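Local coordinates for protein transcriptional regulator, MarR family (Neisseria meningitidis serogroup B, PDB 3G3Z) that probably binds DNA as a dimeric winged helix-turn-helix transcription factor of the MarR family and regulates transcription, at residues Asp21-Gln26 / Ala100-Ser105; Phe34-Thr39 / Ser63-Thr68. All blocks are in the same frame, centred on the assembly; numbering follows the deposited sequence.

Contact 1: residues Asp21-Gln26 / Ala100-Ser105; sequences DKWIGQ and APLTES
The indole of Trp23 reaches across to the helix at Ser105 and presents its six-membered ring edge to the backbone there. CZ2 of Trp23 comes within 3.6 Å of Ser105 O, with the oxygen near the ring plane, and this is the tight part of the contact. Trp23 holds CG opposite the backbone nitrogen (chi1 178°), which carries the ring out to helix 93-117 of the same chain, whose nearest CA, that of Ser105, is 9.8 Å from the CA of Trp23. Beside this edge a water bridges the two segments: it accepts from Trp23 NE1 at 2.9 Å and donates to Ser105 O at 3.0 Å. The bridge lies at the ring's edge, in its plane, and gives the indole N-H a partner. Packing is looser toward Leu102, where a lone approach, CD1 of Leu102 to Trp23 CH2 at 4.5 Å, comes in obliquely to the ring. Gln27 makes a second bridge, bonding through NE2 to Trp23 O and through OE1 to Ser105 OG. Phe109, farther along helix 93-117, stacks on the indole, and Ile140 of the second subunit packs against it. The last turns of helix 5-25 thus lie among helix 93-117, helix 31-43, which takes the side chain of Ile24, and the second subunit, whose Glu137 forms a salt bridge with Lys22.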
loop_
_atom_site.group_PDB
_atom_site.type_symbol
_atom_site.label_atom_id
_atom_site.label_comp_id
_atom_site.label_asym_id
_atom_site.label_seq_id
_atom_site.Cartn_x
_atom_site.Cartn_y
_atom_site.Cartn_z
ATOM N N ASP A 21 3.568 -4.285 -5.573
ATOM C CA ASP A 21 4.442 -5.213 -4.872
ATOM C C ASP A 21 4.531 -6.570 -5.561
ATOM O O ASP A 21 5.581 -7.202 -5.556
ATOM C CB ASP A 21 3.982 -5.409 -3.427
ATOM C CG ASP A 21 4.537 -4.358 -2.494
ATOM O OD1 ASP A 21 4.141 -4.349 -1.308
ATOM O OD2 ASP A 21 5.368 -3.539 -2.939
ATOM N N LYS A 22 3.425 -7.011 -6.150
ATOM C CA LYS A 22 3.386 -8.272 -6.885
ATOM C C LYS A 22 4.273 -8.188 -8.129
ATOM O O LYS A 22 5.058 -9.102 -8.398
ATOM C CB LYS A 22 1.950 -8.609 -7.267
ATOM C CG LYS A 22 1.768 -9.943 -7.960
ATOM C CD LYS A 22 0.318 -10.108 -8.405
ATOM C CE LYS A 22 -0.561 -10.573 -7.260
ATOM N NZ LYS A 22 -1.999 -10.509 -7.627
ATOM N N TRP A 23 4.166 -7.084 -8.870
ATOM C CA TRP A 23 5.039 -6.868 -10.020
ATOM C C TRP A 23 6.517 -6.901 -9.607
ATOM O O TRP A 23 7.322 -7.575 -10.243
ATOM C CB TRP A 23 4.722 -5.554 -10.744
ATOM C CG TRP A 23 5.657 -5.341 -11.860
ATOM C CD1 TRP A 23 5.570 -5.872 -13.117
ATOM C CD2 TRP A 23 6.879 -4.593 -11.825
ATOM N NE1 TRP A 23 6.645 -5.474 -13.872
ATOM C CE2 TRP A 23 7.467 -4.697 -13.100
ATOM C CE3 TRP A 23 7.531 -3.844 -10.839
ATOM C CZ2 TRP A 23 8.676 -4.074 -13.416
ATOM C CZ3 TRP A 23 8.725 -3.227 -11.153
ATOM C CH2 TRP A 23 9.285 -3.344 -12.425
ATOM N N ILE A 24 6.861 -6.175 -8.545
ATOM C CA ILE A 24 8.223 -6.167 -8.015
ATOM C C ILE A 24 8.681 -7.597 -7.722
ATOM O O ILE A 24 9.819 -7.968 -8.036
ATOM C CB ILE A 24 8.355 -5.296 -6.728
ATOM C CG1 ILE A 24 8.174 -3.806 -7.058
ATOM C CG2 ILE A 24 9.702 -5.529 -6.064
ATOM C CD1 ILE A 24 8.236 -2.836 -5.844
ATOM N N GLY A 25 7.783 -8.395 -7.139
ATOM C CA GLY A 25 8.095 -9.775 -6.765
ATOM C C GLY A 25 8.373 -10.649 -7.975
ATOM O O GLY A 25 9.138 -11.607 -7.886
ATOM N N GLN A 26 7.745 -10.310 -9.105
ATOM C CA GLN A 26 7.949 -11.014 -10.376
ATOM C C GLN A 26 9.300 -10.711 -11.015
ATOM O O GLN A 26 9.674 -11.357 -12.008
ATOM C CB GLN A 26 6.809 -10.731 -11.373
ATOM C CG GLN A 26 5.433 -11.256 -10.934
ATOM C CD GLN A 26 5.437 -12.745 -10.609
ATOM O OE1 GLN A 26 5.515 -13.594 -11.500
ATOM N NE2 GLN A 26 5.365 -13.065 -9.328
ATOM N N ALA A 100 20.306 -3.080 -14.738
ATOM C CA ALA A 100 19.857 -2.840 -16.112
ATOM C C ALA A 100 18.547 -3.546 -16.492
ATOM O O ALA A 100 17.610 -2.874 -16.922
ATOM C CB ALA A 100 20.967 -3.151 -17.119
ATOM N N PRO A 101 18.461 -4.887 -16.304
ATOM C CA PRO A 101 17.222 -5.623 -16.644
ATOM C C PRO A 101 16.017 -5.170 -15.836
ATOM O O PRO A 101 14.888 -5.252 -16.318
ATOM C CB PRO A 101 17.543 -7.081 -16.278
ATOM C CG PRO A 101 19.017 -7.143 -16.069
ATOM C CD PRO A 101 19.476 -5.773 -15.700
ATOM N N LEU A 102 16.260 -4.703 -14.610
ATOM C CA LEU A 102 15.188 -4.209 -13.754
ATOM C C LEU A 102 14.615 -2.902 -14.274
ATOM O O LEU A 102 13.402 -2.748 -14.343
ATOM C CB LEU A 102 15.648 -4.050 -12.298
ATOM C CG LEU A 102 14.586 -3.498 -11.347
ATOM C CD1 LEU A 102 13.423 -4.522 -11.219
ATOM C CD2 LEU A 102 15.184 -3.168 -9.983
ATOM N N THR A 103 15.481 -1.959 -14.641
ATOM C CA THR A 103 14.994 -0.699 -15.209
ATOM C C THR A 103 14.257 -0.953 -16.515
ATOM O O THR A 103 13.247 -0.307 -16.806
ATOM C CB THR A 103 16.120 0.308 -15.447
ATOM O OG1 THR A 103 17.098 -0.269 -16.322
ATOM C CG2 THR A 103 16.768 0.678 -14.126
ATOM N N GLU A 104 14.746 -1.914 -17.289
ATOM C CA GLU A 104 14.113 -2.220 -18.567
ATOM C C GLU A 104 12.711 -2.798 -18.404
ATOM O O GLU A 104 11.779 -2.357 -19.071
ATOM C CB GLU A 104 14.998 -3.132 -19.413
ATOM C CG GLU A 104 16.138 -2.394 -20.064
ATOM C CD GLU A 104 17.172 -3.333 -20.653
ATOM O OE1 GLU A 104 16.808 -4.132 -21.546
ATOM O OE2 GLU A 104 18.346 -3.269 -20.225
ATOM N N SER A 105 12.561 -3.779 -17.515
ATOM C CA SER A 105 11.244 -4.361 -17.247
ATOM C C SER A 105 10.295 -3.350 -16.619
ATOM O O SER A 105 9.097 -3.372 -16.907
ATOM C CB SER A 105 11.336 -5.621 -16.383
ATOM O OG SER A 105 12.155 -5.403 -15.263
HETATM O O HOH W 1 7.401 -5.805 -16.697
#

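Contact 2: residues Phe34-Thr39 / Ser63-Thr68; sequences FAVLYT and SGVCKT
Val36 points its side chain at helix 59-71 and touches two successive residues there, Val65 and Cys66. Its CB stands back, 4.4 Å from Val65 CG1, and the two methyls do the touching. CG1, anti to the backbone nitrogen of Val36 (chi1 178°), has Cys66 SG as its partner at 4.1 Å. CG2, on the nitrogen side, has two neighbours: it lies 3.9 Å from Val65 CG1 and 4.0 Å from Cys66 SG. The sulfur therefore rests against both methyls of one valine, while the side chains of Val36 and Val65 run antiparallel and overlap alongside, not end on. Helix 59-71 follows helix 48-55 as the second helix of the winged helix-turn-helix, and so is probably the recognition helix, as in other MarR proteins; helix 31-43 packs against its inner side through Val36. Lys67 is exposed on the same helix. Val65 also packs on Asn32 and Leu33, and Cys66 on Gln48. Next to Val36, Ala35 leans on Trp55, whose NE1 hydrogen-bonds with Thr39 OG1 one turn farther along helix 31-43.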
loop_
_atom_site.group_PDB
_atom_site.type_symbol
_atom_site.label_atom_id
_atom_site.label_comp_id
_atom_site.label_asym_id
_atom_site.label_seq_id
_atom_site.Cartn_x
_atom_site.Cartn_y
_atom_site.Cartn_z
ATOM N N PHE A 34 14.004 -3.048 -4.211
ATOM C CA PHE A 34 13.596 -2.226 -5.345
ATOM C C PHE A 34 13.799 -0.750 -5.061
ATOM O O PHE A 34 14.354 -0.012 -5.889
ATOM C CB PHE A 34 12.129 -2.499 -5.691
ATOM C CG PHE A 34 11.631 -1.692 -6.840
ATOM C CD1 PHE A 34 11.951 -2.052 -8.149
ATOM C CD2 PHE A 34 10.862 -0.556 -6.623
ATOM C CE1 PHE A 34 11.502 -1.294 -9.229
ATOM C CE2 PHE A 34 10.407 0.206 -7.703
ATOM C CZ PHE A 34 10.730 -0.168 -9.000
ATOM N N ALA A 35 13.367 -0.328 -3.873
ATOM C CA ALA A 35 13.489 1.057 -3.455
ATOM C C ALA A 35 14.932 1.564 -3.620
ATOM O O ALA A 35 15.143 2.619 -4.210
ATOM C CB ALA A 35 13.008 1.218 -1.998
ATOM N N VAL A 36 15.914 0.804 -3.131
ATOM C CA VAL A 36 17.342 1.165 -3.263
ATOM C C VAL A 36 17.813 1.049 -4.710
ATOM O O VAL A 36 18.254 2.027 -5.308
ATOM C CB VAL A 36 18.256 0.306 -2.320
ATOM C CG1 VAL A 36 19.758 0.653 -2.500
ATOM C CG2 VAL A 36 17.865 0.522 -0.889
ATOM N N LEU A 37 17.700 -0.150 -5.273
ATOM C CA LEU A 37 18.230 -0.453 -6.606
ATOM C C LEU A 37 17.639 0.423 -7.721
ATOM O O LEU A 37 18.370 0.961 -8.563
ATOM C CB LEU A 37 18.014 -1.941 -6.929
ATOM C CG LEU A 37 18.712 -2.957 -6.004
ATOM C CD1 LEU A 37 18.134 -4.352 -6.207
ATOM C CD2 LEU A 37 20.221 -2.950 -6.217
ATOM N N TYR A 38 16.319 0.564 -7.718
ATOM C CA TYR A 38 15.659 1.340 -8.755
ATOM C C TYR A 38 15.892 2.847 -8.635
ATOM O O TYR A 38 16.082 3.518 -9.656
ATOM C CB TYR A 38 14.176 1.016 -8.820
ATOM C CG TYR A 38 13.491 1.596 -10.026
ATOM C CD1 TYR A 38 13.640 1.012 -11.290
ATOM C CD2 TYR A 38 12.694 2.738 -9.912
ATOM C CE1 TYR A 38 13.008 1.556 -12.409
ATOM C CE2 TYR A 38 12.057 3.286 -11.024
ATOM C CZ TYR A 38 12.212 2.691 -12.264
ATOM O OH TYR A 38 11.583 3.241 -13.356
ATOM N N THR A 39 15.895 3.374 -7.405
ATOM C CA THR A 39 16.235 4.791 -7.185
ATOM C C THR A 39 17.649 5.090 -7.694
ATOM O O THR A 39 17.876 6.078 -8.399
ATOM C CB THR A 39 16.101 5.221 -5.688
ATOM O OG1 THR A 39 14.809 4.856 -5.190
ATOM C CG2 THR A 39 16.261 6.718 -5.533
ATOM N N SER A 63 18.859 0.993 5.752
ATOM C CA SER A 63 20.237 0.646 6.115
ATOM C C SER A 63 20.496 -0.841 5.986
ATOM O O SER A 63 21.559 -1.249 5.513
ATOM C CB SER A 63 20.563 1.091 7.541
ATOM O OG SER A 63 20.445 2.494 7.653
ATOM N N GLY A 64 19.522 -1.641 6.404
ATOM C CA GLY A 64 19.645 -3.100 6.360
ATOM C C GLY A 64 19.842 -3.587 4.935
ATOM O O GLY A 64 20.764 -4.346 4.639
ATOM N N VAL A 65 18.983 -3.120 4.047
ATOM C CA VAL A 65 19.051 -3.501 2.651
ATOM C C VAL A 65 20.372 -3.026 2.034
ATOM O O VAL A 65 21.025 -3.769 1.295
ATOM C CB VAL A 65 17.817 -2.977 1.888
ATOM C CG1 VAL A 65 17.970 -3.177 0.393
ATOM C CG2 VAL A 65 16.574 -3.695 2.396
ATOM N N CYS A 66 20.782 -1.808 2.371
ATOM C CA CYS A 66 22.056 -1.289 1.873
ATOM C C CYS A 66 23.258 -2.125 2.307
ATOM O O CYS A 66 24.167 -2.366 1.503
ATOM C CB CYS A 66 22.234 0.175 2.257
ATOM S SG CYS A 66 21.055 1.194 1.344
ATOM N N LYS A 67 23.250 -2.586 3.559
ATOM C CA LYS A 67 24.316 -3.461 4.059
ATOM C C LYS A 67 24.423 -4.729 3.206
ATOM O O LYS A 67 25.527 -5.130 2.831
ATOM C CB LYS A 67 24.098 -3.805 5.542
ATOM C CG LYS A 67 25.244 -4.577 6.201
ATOM C CD LYS A 67 25.138 -4.555 7.737
ATOM C CE LYS A 67 26.246 -5.383 8.383
ATOM N NZ LYS A 67 26.292 -5.267 9.879
ATOM N N THR A 68 23.282 -5.344 2.887
ATOM C CA THR A 68 23.261 -6.571 2.074
ATOM C C THR A 68 23.786 -6.333 0.663
ATOM O O THR A 68 24.615 -7.106 0.165
ATOM C CB THR A 68 21.856 -7.234 2.007
ATOM O OG1 THR A 68 21.364 -7.447 3.330
ATOM C CG2 THR A 68 21.929 -8.595 1.306
#

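The two contacts, with centres 14 Å apart, meet mainly through Phe34, at the start of the 34-39 segment and on the other flank of its helix from the valine methyls. Its ring is met by Trp23 and Leu102, which touch in contact 1, and by Ile24 beside Trp23. Ile24 CD1 comes closest, 3.6 Å from Phe34 CD2. Leu102 CD2 lies 3.9 Å from Phe34 CD1, and Trp23 CZ3 is equally far, 3.9 Å, from Phe34 CE1. One turn on, Tyr38 CE1 is also 4.1 Å from Thr103 CA. Helix 31-43 thus joins the helices of contact 1, near the dimer interface, to the probable recognition helix of contact 2.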